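Local atomic coordinates of S-M checkpoint control protein rad4 (Schizosaccharomyces pombe, PDB entry 4BMD), a protein that acts as a signalling adaptor that is essential for DNA replication and for the checkpoint control coupling S phase to mitosis. Residues 20-25 / 57-62; 44-49 / 67-72; 73-78 / 122-127. All coordinates share one frame; numbering follows the deposited sequence.

Overall arrangement
The contacts lie along BRCT3 and BRCT4, contacts 1 and 2 within BRCT3 and contact 3 between the two. From the N terminus, the chain leaves strand 17-20 through 20-25, passes helix 25-36 and strand 41-42, and turns through 44-49 into strand 52-55. Contact 1 closes when 57-62 returns to 20-25, and contact 2 when 67-72 returns to 44-49. Their segments alternate, so the two closures cross, and Tyr21 touches Phe67 between them. Strand 71-73 then runs into helix 74-82, which contact 3 joins to helix 119-131 of BRCT4. His57 of contact 1 reaches both Glu74 and Trp75.

Contact 1. Residues 20-25 / 57-62; sequences LYEFPN and HYFPVD
Tyr21 and Phe59 meet as a T-shaped pair, the edge of the tyrosine directed toward the face of the phenylalanine with the ring planes at 64° and the centroids 5.7 Å apart. The nearest atoms are Tyr21 CE2 and Phe59 CZ, at 4.0 Å. Phe59 points toward 20-25 from its backbone, whereas Tyr21 gets there through its first torsion: CG lies opposite the backbone nitrogen (chi1 178°), which swings the ring out to meet its partner. Glu22 adds the aliphatic part of its chain to the same cluster. Its CB approaches Phe59 CE2 at 3.7 Å, and a chi1 of -71°, with CG opposite the carbonyl carbon, brings CG over one face of its neighbour Tyr21, 3.4 Å above the plane near the rim. The contact with Phe59 is thus made by methylene carbons, not by the carboxylate. Further along, Pro24 and Tyr58 approach from opposite directions, and the phenol oxygen Tyr58 OH rests 3.3 Å from Pro24 CD, just before helix 25-36 begins. No hydrogen bond crosses between the segments. Phe67 makes a second edge-to-face pair with Tyr21, extending the aromatic cluster. The arrangement joins two loops that follow adjacent parallel strands, 17-20 and 52-55, at the C-terminal ends of the two central strands of the four-stranded parallel sheet of a BRCT domain.

Contact 2. Residues 44-49 / 67-72; sequences EFLSST and FSFPTV
Leu46 lays its forked end against two phenylalanine rings, with one methyl group directed to each. CD2 lies 3.9 Å from Phe69 CE2, and Leu46 CB lies 4.0 Å from the same Phe69 CE2. The other branch makes a looser touch, Leu46 CD1 standing 4.3 Å from Phe67 CE1. Leu46 leaves its backbone directly toward 67-72, and with CG opposite its own carbonyl carbon (chi1 -67°) and an extended second torsion the fork opens between the two rings. Phe69 also points across the gap and supplies more of the interface than any other residue of the two segments. Its ring meets backbone as well as side chain: Ser47 O sits near the CE1-CZ side of the rim, on the same side of the ring plane as Leu46 CD2. Its 3.0 Å from Phe69 CE1 is unusually short and doubtful as an interaction. Ser47 turns its own side chain away from the phenylalanines, and its OG accepts a weak hydrogen bond from Thr49 N inside the same turn. Phe67 and Phe69 both rest on Val53 of strand 52-55, while Leu46 and Phe67 share Tyr19 of strand 17-20. Neighbouring molecules in the crystal touch Leu46, Ser47 and Phe67 and may influence their exact positions. The loop after strand 41-42 is thereby joined to the approach to strand 71-73, which lies at the other edge of the sheet. Since no hydrogen bond or charge pair links the segments, the contact is apolar and weakly directional, and fixes no polar register between the loops.

Contact 3. Residues 73-78 / 122-127; sequences NEWWIE and LSHLKK
Trp75 and His124 form the centre of a helix-to-helix interface between the two BRCT domains, where segments 74-78 and 122-127 of the two helices run nearly antiparallel. Their axes are 11.9 Å apart, a separation bridged by large side chains. The imidazole lies over one face of the indole in an offset stack, the centroid of the five-membered ring 4.1 Å from that of His124 and the planes at 16°. The indole and imidazole side chains reach past one another from the two helices, and each CB lies over the other residue's ring as a CH-pi contact: Trp75 CB is 4.0 Å from the His124 centroid, and His124 CB is 4.2 Å from the centroid of the six-membered indole ring. Glu78, one helical turn beyond Trp75, helps to fix the rotation of the imidazole, together with the stack. His124 NE2 donates to Glu78 OE1 at 2.7 Å, nearly straight at 167°; the oxygen lies close to the imidazole plane and is reached on its anti side, 30° out of the carboxylate plane. Such a carboxylate would probably favour a protonated histidine. Lys127 CB packs 3.7 Å from Trp75 CZ2, and a water weakly joins Trp75 NE1 to Lys127 NZ. On the opposite face of the indole, His57 stacks, so the tryptophan is held between two histidines, one from each domain. This is a helical interface between tandem BRCT domains, in which the helix after the fourth strand of BRCT3 (74-82) packs against the helix after the first strand of BRCT4 (119-131).

Contact 1. Residues 20-25 / 57-62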
loop_
_atom_site.group_PDB
_atom_site.type_symbol
_atom_site.label_atom_id
_atom_site.label_comp_id
_atom_site.label_asym_id
_atom_site.label_seq_id
_atom_site.Cartn_x
_atom_site.Cartn_y
_atom_site.Cartn_z
ATOM N N LEU A 20 -6.271 12.991 13.023
ATOM C CA LEU A 20 -6.051 13.097 11.585
ATOM C C LEU A 20 -5.067 14.218 11.269
ATOM O O LEU A 20 -5.301 15.375 11.613
ATOM C CB LEU A 20 -7.377 13.338 10.862
ATOM C CG LEU A 20 -8.544 12.444 11.291
ATOM C CD1 LEU A 20 -9.790 12.763 10.478
ATOM C CD2 LEU A 20 -8.183 10.970 11.173
ATOM N N TYR A 21 -3.969 13.870 10.605
ATOM C CA TYR A 21 -2.888 14.821 10.364
ATOM C C TYR A 21 -2.773 15.257 8.906
ATOM O O TYR A 21 -2.602 14.429 8.015
ATOM C CB TYR A 21 -1.557 14.233 10.837
ATOM C CG TYR A 21 -0.366 15.131 10.596
ATOM C CD1 TYR A 21 -0.111 16.216 11.426
ATOM C CD2 TYR A 21 0.510 14.886 9.547
ATOM C CE1 TYR A 21 0.981 17.038 11.213
ATOM C CE2 TYR A 21 1.606 15.699 9.327
ATOM C CZ TYR A 21 1.836 16.774 10.162
ATOM O OH TYR A 21 2.925 17.587 9.944
ATOM N N GLU A 22 -2.864 16.567 8.683
ATOM C CA GLU A 22 -2.668 17.175 7.364
ATOM C C GLU A 22 -3.522 16.588 6.241
ATOM O O GLU A 22 -3.062 16.459 5.108
ATOM C CB GLU A 22 -1.189 17.149 6.967
ATOM C CG GLU A 22 -0.319 18.106 7.765
ATOM C CD GLU A 22 -0.751 19.551 7.614
ATOM O OE1 GLU A 22 -0.580 20.112 6.510
ATOM O OE2 GLU A 22 -1.262 20.126 8.598
ATOM N N PHE A 23 -4.763 16.235 6.556
ATOM C CA PHE A 23 -5.709 15.823 5.529
ATOM C C PHE A 23 -6.385 17.055 4.935
ATOM O O PHE A 23 -6.628 18.032 5.643
ATOM C CB PHE A 23 -6.762 14.876 6.105
ATOM C CG PHE A 23 -6.305 13.450 6.209
ATOM C CD1 PHE A 23 -6.453 12.582 5.139
ATOM C CD2 PHE A 23 -5.740 12.971 7.380
ATOM C CE1 PHE A 23 -6.038 11.268 5.230
ATOM C CE2 PHE A 23 -5.324 11.656 7.479
ATOM C CZ PHE A 23 -5.474 10.803 6.403
ATOM N N PRO A 24 -6.680 17.019 3.627
ATOM C CA PRO A 24 -7.406 18.124 2.991
ATOM C C PRO A 24 -8.832 18.195 3.524
ATOM O O PRO A 24 -9.391 17.160 3.888
ATOM C CB PRO A 24 -7.402 17.738 1.509
ATOM C CG PRO A 24 -7.247 16.257 1.504
ATOM C CD PRO A 24 -6.365 15.942 2.674
ATOM N N ASN A 25 -9.400 19.398 3.566
ATOM C CA ASN A 25 -10.712 19.632 4.171
ATOM C C ASN A 25 -11.817 18.691 3.694
ATOM O O ASN A 25 -12.642 18.239 4.490
ATOM C CB ASN A 25 -11.142 21.087 3.969
ATOM C CG ASN A 25 -10.308 22.058 4.780
ATOM O OD1 ASN A 25 -9.768 21.703 5.828
ATOM N ND2 ASN A 25 -10.202 23.292 4.301
ATOM N N HIS A 57 -1.976 8.607 2.784
ATOM C CA HIS A 57 -1.077 7.610 2.206
ATOM C C HIS A 57 -0.042 8.221 1.264
ATOM O O HIS A 57 1.016 7.639 1.031
ATOM C CB HIS A 57 -1.876 6.529 1.470
ATOM C CG HIS A 57 -2.578 7.025 0.244
ATOM N ND1 HIS A 57 -3.904 7.399 0.245
ATOM C CD2 HIS A 57 -2.136 7.210 -1.023
ATOM C CE1 HIS A 57 -4.250 7.791 -0.969
ATOM N NE2 HIS A 57 -3.196 7.687 -1.757
ATOM N N TYR A 58 -0.354 9.398 0.728
ATOM C CA TYR A 58 0.519 10.061 -0.233
ATOM C C TYR A 58 1.477 11.046 0.429
ATOM O O TYR A 58 2.289 11.680 -0.245
ATOM C CB TYR A 58 -0.313 10.779 -1.298
ATOM C CG TYR A 58 -1.393 11.670 -0.727
ATOM C CD1 TYR A 58 -1.123 12.986 -0.375
ATOM C CD2 TYR A 58 -2.685 11.195 -0.543
ATOM C CE1 TYR A 58 -2.108 13.802 0.146
ATOM C CE2 TYR A 58 -3.676 12.003 -0.022
ATOM C CZ TYR A 58 -3.382 13.306 0.321
ATOM O OH TYR A 58 -4.366 14.114 0.840
ATOM N N PHE A 59 1.378 11.175 1.747
ATOM C CA PHE A 59 2.227 12.104 2.484
ATOM C C PHE A 59 3.646 11.553 2.606
ATOM O O PHE A 59 3.839 10.424 3.057
ATOM C CB PHE A 59 1.643 12.373 3.872
ATOM C CG PHE A 59 2.107 13.664 4.488
ATOM C CD1 PHE A 59 3.344 13.751 5.105
ATOM C CD2 PHE A 59 1.301 14.792 4.453
ATOM C CE1 PHE A 59 3.772 14.938 5.671
ATOM C CE2 PHE A 59 1.722 15.982 5.017
ATOM C CZ PHE A 59 2.959 16.055 5.627
ATOM N N PRO A 60 4.643 12.355 2.200
ATOM C CA PRO A 60 6.058 11.964 2.249
ATOM C C PRO A 60 6.515 11.641 3.669
ATOM O O PRO A 60 6.358 12.467 4.568
ATOM C CB PRO A 60 6.782 13.212 1.736
ATOM C CG PRO A 60 5.767 13.932 0.921
ATOM C CD PRO A 60 4.463 13.694 1.616
ATOM N N VAL A 61 7.075 10.449 3.854
ATOM C CA VAL A 61 7.532 9.993 5.164
ATOM C C VAL A 61 8.552 10.952 5.769
ATOM O O VAL A 61 8.509 11.254 6.962
ATOM C CB VAL A 61 8.159 8.588 5.072
ATOM C CG1 VAL A 61 8.638 8.121 6.438
ATOM C CG2 VAL A 61 7.163 7.601 4.486
ATOM N N ASP A 62 9.458 11.439 4.929
ATOM C CA ASP A 62 10.537 12.316 5.369
ATOM C C ASP A 62 10.044 13.659 5.911
ATOM O O ASP A 62 10.748 14.321 6.673
ATOM C CB ASP A 62 11.529 12.535 4.224
ATOM C CG ASP A 62 10.848 12.595 2.869
ATOM O OD1 ASP A 62 10.592 11.520 2.283
ATOM O OD2 ASP A 62 10.569 13.716 2.390
#

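Contact 2. Residues 44-49 / 67-72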
loop_
_atom_site.group_PDB
_atom_site.type_symbol
_atom_site.label_atom_id
_atom_site.label_comp_id
_atom_site.label_asym_id
_atom_site.label_seq_id
_atom_site.Cartn_x
_atom_site.Cartn_y
_atom_site.Cartn_z
ATOM N N GLU A 44 -8.473 16.912 17.672
ATOM C CA GLU A 44 -7.497 17.712 16.943
ATOM C C GLU A 44 -6.292 18.033 17.821
ATOM O O GLU A 44 -5.443 18.848 17.457
ATOM C CB GLU A 44 -8.135 18.996 16.411
ATOM C CG GLU A 44 -9.255 18.752 15.412
ATOM C CD GLU A 44 -9.767 20.028 14.772
ATOM O OE1 GLU A 44 -9.203 21.106 15.048
ATOM O OE2 GLU A 44 -10.738 19.950 13.989
ATOM N N PHE A 45 -6.223 17.383 18.977
ATOM C CA PHE A 45 -5.108 17.573 19.893
ATOM C C PHE A 45 -4.394 16.256 20.151
ATOM O O PHE A 45 -5.022 15.197 20.206
ATOM C CB PHE A 45 -5.594 18.147 21.224
ATOM C CG PHE A 45 -6.606 19.242 21.080
ATOM C CD1 PHE A 45 -6.232 20.496 20.632
ATOM C CD2 PHE A 45 -7.932 19.018 21.402
ATOM C CE1 PHE A 45 -7.164 21.505 20.502
ATOM C CE2 PHE A 45 -8.868 20.023 21.275
ATOM C CZ PHE A 45 -8.484 21.267 20.828
ATOM N N LEU A 46 -3.079 16.327 20.312
ATOM C CA LEU A 46 -2.299 15.166 20.710
ATOM C C LEU A 46 -2.292 15.048 22.230
ATOM O O LEU A 46 -1.808 15.938 22.929
ATOM C CB LEU A 46 -0.870 15.270 20.176
ATOM C CG LEU A 46 -0.710 15.191 18.658
ATOM C CD1 LEU A 46 0.745 15.397 18.260
ATOM C CD2 LEU A 46 -1.228 13.858 18.140
ATOM N N SER A 47 -2.841 13.949 22.735
ATOM C CA SER A 47 -2.875 13.694 24.169
ATOM C C SER A 47 -2.912 12.194 24.425
ATOM O O SER A 47 -2.938 11.401 23.485
ATOM C CB SER A 47 -4.094 14.359 24.807
ATOM O OG SER A 47 -5.289 13.698 24.430
ATOM N N SER A 48 -2.931 11.811 25.697
ATOM C CA SER A 48 -2.954 10.400 26.077
ATOM C C SER A 48 -4.212 9.691 25.582
ATOM O O SER A 48 -4.251 8.464 25.498
ATOM C CB SER A 48 -2.825 10.254 27.595
ATOM O OG SER A 48 -3.833 10.989 28.267
ATOM N N THR A 49 -5.238 10.472 25.255
ATOM C CA THR A 49 -6.494 9.934 24.746
ATOM C C THR A 49 -6.309 9.302 23.365
ATOM O O THR A 49 -6.944 8.295 23.044
ATOM C CB THR A 49 -7.573 11.034 24.662
ATOM O OG1 THR A 49 -7.725 11.656 25.945
ATOM C CG2 THR A 49 -8.909 10.452 24.225
ATOM N N PHE A 67 5.881 11.390 16.129
ATOM C CA PHE A 67 4.662 11.059 16.853
ATOM C C PHE A 67 4.938 10.055 17.966
ATOM O O PHE A 67 5.556 9.016 17.739
ATOM C CB PHE A 67 3.597 10.498 15.906
ATOM C CG PHE A 67 3.030 11.514 14.955
ATOM C CD1 PHE A 67 2.101 12.445 15.387
ATOM C CD2 PHE A 67 3.417 11.530 13.625
ATOM C CE1 PHE A 67 1.575 13.379 14.513
ATOM C CE2 PHE A 67 2.894 12.459 12.746
ATOM C CZ PHE A 67 1.972 13.384 13.192
ATOM N N SER A 68 4.475 10.374 19.171
ATOM C CA SER A 68 4.616 9.468 20.304
ATOM C C SER A 68 3.416 8.530 20.379
ATOM O O SER A 68 3.010 8.108 21.461
ATOM C CB SER A 68 4.762 10.257 21.606
ATOM O OG SER A 68 5.899 11.102 21.562
ATOM N N PHE A 69 2.858 8.213 19.216
ATOM C CA PHE A 69 1.696 7.346 19.107
ATOM C C PHE A 69 1.898 6.404 17.930
ATOM O O PHE A 69 2.675 6.707 17.024
ATOM C CB PHE A 69 0.437 8.185 18.878
ATOM C CG PHE A 69 0.220 9.251 19.911
ATOM C CD1 PHE A 69 -0.495 8.981 21.063
ATOM C CD2 PHE A 69 0.731 10.527 19.728
ATOM C CE1 PHE A 69 -0.696 9.958 22.015
ATOM C CE2 PHE A 69 0.533 11.510 20.679
ATOM C CZ PHE A 69 -0.182 11.226 21.823
ATOM N N PRO A 70 1.209 5.251 17.939
ATOM C CA PRO A 70 1.257 4.378 16.761
ATOM C C PRO A 70 0.703 5.102 15.539
ATOM O O PRO A 70 -0.405 5.638 15.580
ATOM C CB PRO A 70 0.356 3.200 17.153
ATOM C CG PRO A 70 -0.449 3.679 18.309
ATOM C CD PRO A 70 0.406 4.670 19.026
ATOM N N THR A 71 1.484 5.121 14.465
ATOM C CA THR A 71 1.142 5.893 13.280
ATOM C C THR A 71 0.780 4.995 12.104
ATOM O O THR A 71 1.525 4.080 11.757
ATOM C CB THR A 71 2.305 6.818 12.877
ATOM O OG1 THR A 71 2.569 7.744 13.937
ATOM C CG2 THR A 71 1.964 7.587 11.615
ATOM N N VAL A 72 -0.373 5.261 11.501
ATOM C CA VAL A 72 -0.833 4.509 10.339
ATOM C C VAL A 72 -1.368 5.468 9.282
ATOM O O VAL A 72 -1.570 6.651 9.558
ATOM C CB VAL A 72 -1.964 3.531 10.713
ATOM C CG1 VAL A 72 -1.484 2.515 11.737
ATOM C CG2 VAL A 72 -3.169 4.294 11.239
#

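Contact 3. Residues 73-78 / 122-127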
loop_
_atom_site.group_PDB
_atom_site.type_symbol
_atom_site.label_atom_id
_atom_site.label_comp_id
_atom_site.label_asym_id
_atom_site.label_seq_id
_atom_site.Cartn_x
_atom_site.Cartn_y
_atom_site.Cartn_z
ATOM N N ASN A 73 -1.592 4.965 8.073
ATOM C CA ASN A 73 -2.286 5.754 7.060
ATOM C C ASN A 73 -3.762 5.378 6.980
ATOM O O ASN A 73 -4.206 4.462 7.672
ATOM C CB ASN A 73 -1.597 5.675 5.687
ATOM C CG ASN A 73 -1.528 4.264 5.133
ATOM O OD1 ASN A 73 -2.411 3.438 5.365
ATOM N ND2 ASN A 73 -0.469 3.983 4.382
ATOM N N GLU A 74 -4.521 6.078 6.141
ATOM C CA GLU A 74 -5.962 5.852 6.065
ATOM C C GLU A 74 -6.307 4.464 5.527
ATOM O O GLU A 74 -7.408 3.964 5.747
ATOM C CB GLU A 74 -6.657 6.936 5.232
ATOM C CG GLU A 74 -6.472 6.808 3.729
ATOM C CD GLU A 74 -5.322 7.645 3.205
ATOM O OE1 GLU A 74 -4.292 7.756 3.904
ATOM O OE2 GLU A 74 -5.454 8.199 2.094
ATOM N N TRP A 75 -5.360 3.843 4.830
ATOM C CA TRP A 75 -5.574 2.505 4.286
ATOM C C TRP A 75 -5.662 1.463 5.397
ATOM O O TRP A 75 -6.223 0.384 5.205
ATOM C CB TRP A 75 -4.475 2.143 3.283
ATOM C CG TRP A 75 -4.586 2.891 1.988
ATOM C CD1 TRP A 75 -5.624 3.680 1.584
ATOM C CD2 TRP A 75 -3.622 2.922 0.927
ATOM N NE1 TRP A 75 -5.368 4.199 0.338
ATOM C CE2 TRP A 75 -4.145 3.749 -0.087
ATOM C CE3 TRP A 75 -2.370 2.331 0.736
ATOM C CZ2 TRP A 75 -3.459 4.000 -1.275
ATOM C CZ3 TRP A 75 -1.690 2.582 -0.442
ATOM C CH2 TRP A 75 -2.236 3.409 -1.432
ATOM N N TRP A 76 -5.106 1.794 6.559
ATOM C CA TRP A 76 -5.220 0.941 7.736
ATOM C C TRP A 76 -6.675 0.884 8.187
ATOM O O TRP A 76 -7.168 -0.165 8.603
ATOM C CB TRP A 76 -4.334 1.473 8.865
ATOM C CG TRP A 76 -4.461 0.723 10.160
ATOM C CD1 TRP A 76 -3.692 -0.322 10.582
ATOM C CD2 TRP A 76 -5.410 0.970 11.207
ATOM N NE1 TRP A 76 -4.103 -0.743 11.822
ATOM C CE2 TRP A 76 -5.158 0.033 12.228
ATOM C CE3 TRP A 76 -6.450 1.891 11.377
ATOM C CZ2 TRP A 76 -5.906 -0.010 13.403
ATOM C CZ3 TRP A 76 -7.192 1.845 12.544
ATOM C CH2 TRP A 76 -6.917 0.902 13.542
ATOM N N ILE A 77 -7.355 2.023 8.100
ATOM C CA ILE A 77 -8.769 2.104 8.440
ATOM C C ILE A 77 -9.594 1.273 7.466
ATOM O O ILE A 77 -10.477 0.517 7.873
ATOM C CB ILE A 77 -9.271 3.560 8.404
ATOM C CG1 ILE A 77 -8.437 4.437 9.339
ATOM C CG2 ILE A 77 -10.746 3.627 8.772
ATOM C CD1 ILE A 77 -8.805 5.904 9.288
ATOM N N GLU A 78 -9.292 1.416 6.179
ATOM C CA GLU A 78 -9.996 0.684 5.133
ATOM C C GLU A 78 -9.805 -0.822 5.279
ATOM O O GLU A 78 -10.735 -1.597 5.051
ATOM C CB GLU A 78 -9.526 1.144 3.752
ATOM C CG GLU A 78 -9.714 2.631 3.498
ATOM C CD GLU A 78 -9.203 3.060 2.137
ATOM O OE1 GLU A 78 -8.815 2.179 1.340
ATOM O OE2 GLU A 78 -9.186 4.280 1.864
ATOM N N LEU A 122 -5.138 -5.568 -3.796
ATOM C CA LEU A 122 -4.899 -5.223 -5.193
ATOM C C LEU A 122 -5.132 -3.738 -5.436
ATOM O O LEU A 122 -4.334 -3.076 -6.098
ATOM C CB LEU A 122 -5.807 -6.045 -6.110
ATOM C CG LEU A 122 -5.821 -5.639 -7.585
ATOM C CD1 LEU A 122 -4.435 -5.765 -8.200
ATOM C CD2 LEU A 122 -6.830 -6.471 -8.357
ATOM N N SER A 123 -6.231 -3.225 -4.892
ATOM C CA SER A 123 -6.595 -1.823 -5.058
ATOM C C SER A 123 -5.549 -0.892 -4.452
ATOM O O SER A 123 -5.143 0.087 -5.078
ATOM C CB SER A 123 -7.965 -1.551 -4.434
ATOM O OG SER A 123 -8.348 -0.200 -4.620
ATOM N N HIS A 124 -5.116 -1.204 -3.235
ATOM C CA HIS A 124 -4.104 -0.406 -2.553
ATOM C C HIS A 124 -2.749 -0.501 -3.248
ATOM O O HIS A 124 -1.997 0.473 -3.296
ATOM C CB HIS A 124 -3.973 -0.840 -1.092
ATOM C CG HIS A 124 -5.159 -0.489 -0.248
ATOM N ND1 HIS A 124 -5.509 -1.203 0.877
ATOM C CD2 HIS A 124 -6.071 0.504 -0.363
ATOM C CE1 HIS A 124 -6.590 -0.668 1.417
ATOM N NE2 HIS A 124 -6.951 0.370 0.684
ATOM N N LEU A 125 -2.444 -1.678 -3.787
ATOM C CA LEU A 125 -1.171 -1.897 -4.465
ATOM C C LEU A 125 -1.072 -1.080 -5.749
ATOM O O LEU A 125 -0.014 -0.534 -6.063
ATOM C CB LEU A 125 -0.966 -3.382 -4.763
ATOM C CG LEU A 125 0.435 -3.765 -5.235
ATOM C CD1 LEU A 125 1.472 -3.268 -4.243
ATOM C CD2 LEU A 125 0.545 -5.268 -5.414
ATOM N N LYS A 126 -2.175 -1.001 -6.488
ATOM C CA LYS A 126 -2.225 -0.190 -7.700
ATOM C C LYS A 126 -1.957 1.274 -7.379
ATOM O O LYS A 126 -1.144 1.925 -8.036
ATOM C CB LYS A 126 -3.588 -0.319 -8.385
ATOM C CG LYS A 126 -3.860 -1.675 -9.009
ATOM C CD LYS A 126 -5.208 -1.684 -9.716
ATOM C CE LYS A 126 -5.474 -3.020 -10.389
ATOM N NZ LYS A 126 -6.802 -3.050 -11.065
ATOM N N LYS A 127 -2.645 1.782 -6.361
ATOM C CA LYS A 127 -2.506 3.176 -5.957
ATOM C C LYS A 127 -1.103 3.457 -5.435
ATOM O O LYS A 127 -0.537 4.519 -5.693
ATOM C CB LYS A 127 -3.549 3.527 -4.896
ATOM C CG LYS A 127 -4.983 3.385 -5.381
ATOM C CD LYS A 127 -5.985 3.616 -4.261
ATOM C CE LYS A 127 -7.412 3.519 -4.779
ATOM N NZ LYS A 127 -8.415 3.649 -3.689
HETATM O O HOH W 1 -7.128 6.078 -1.833
#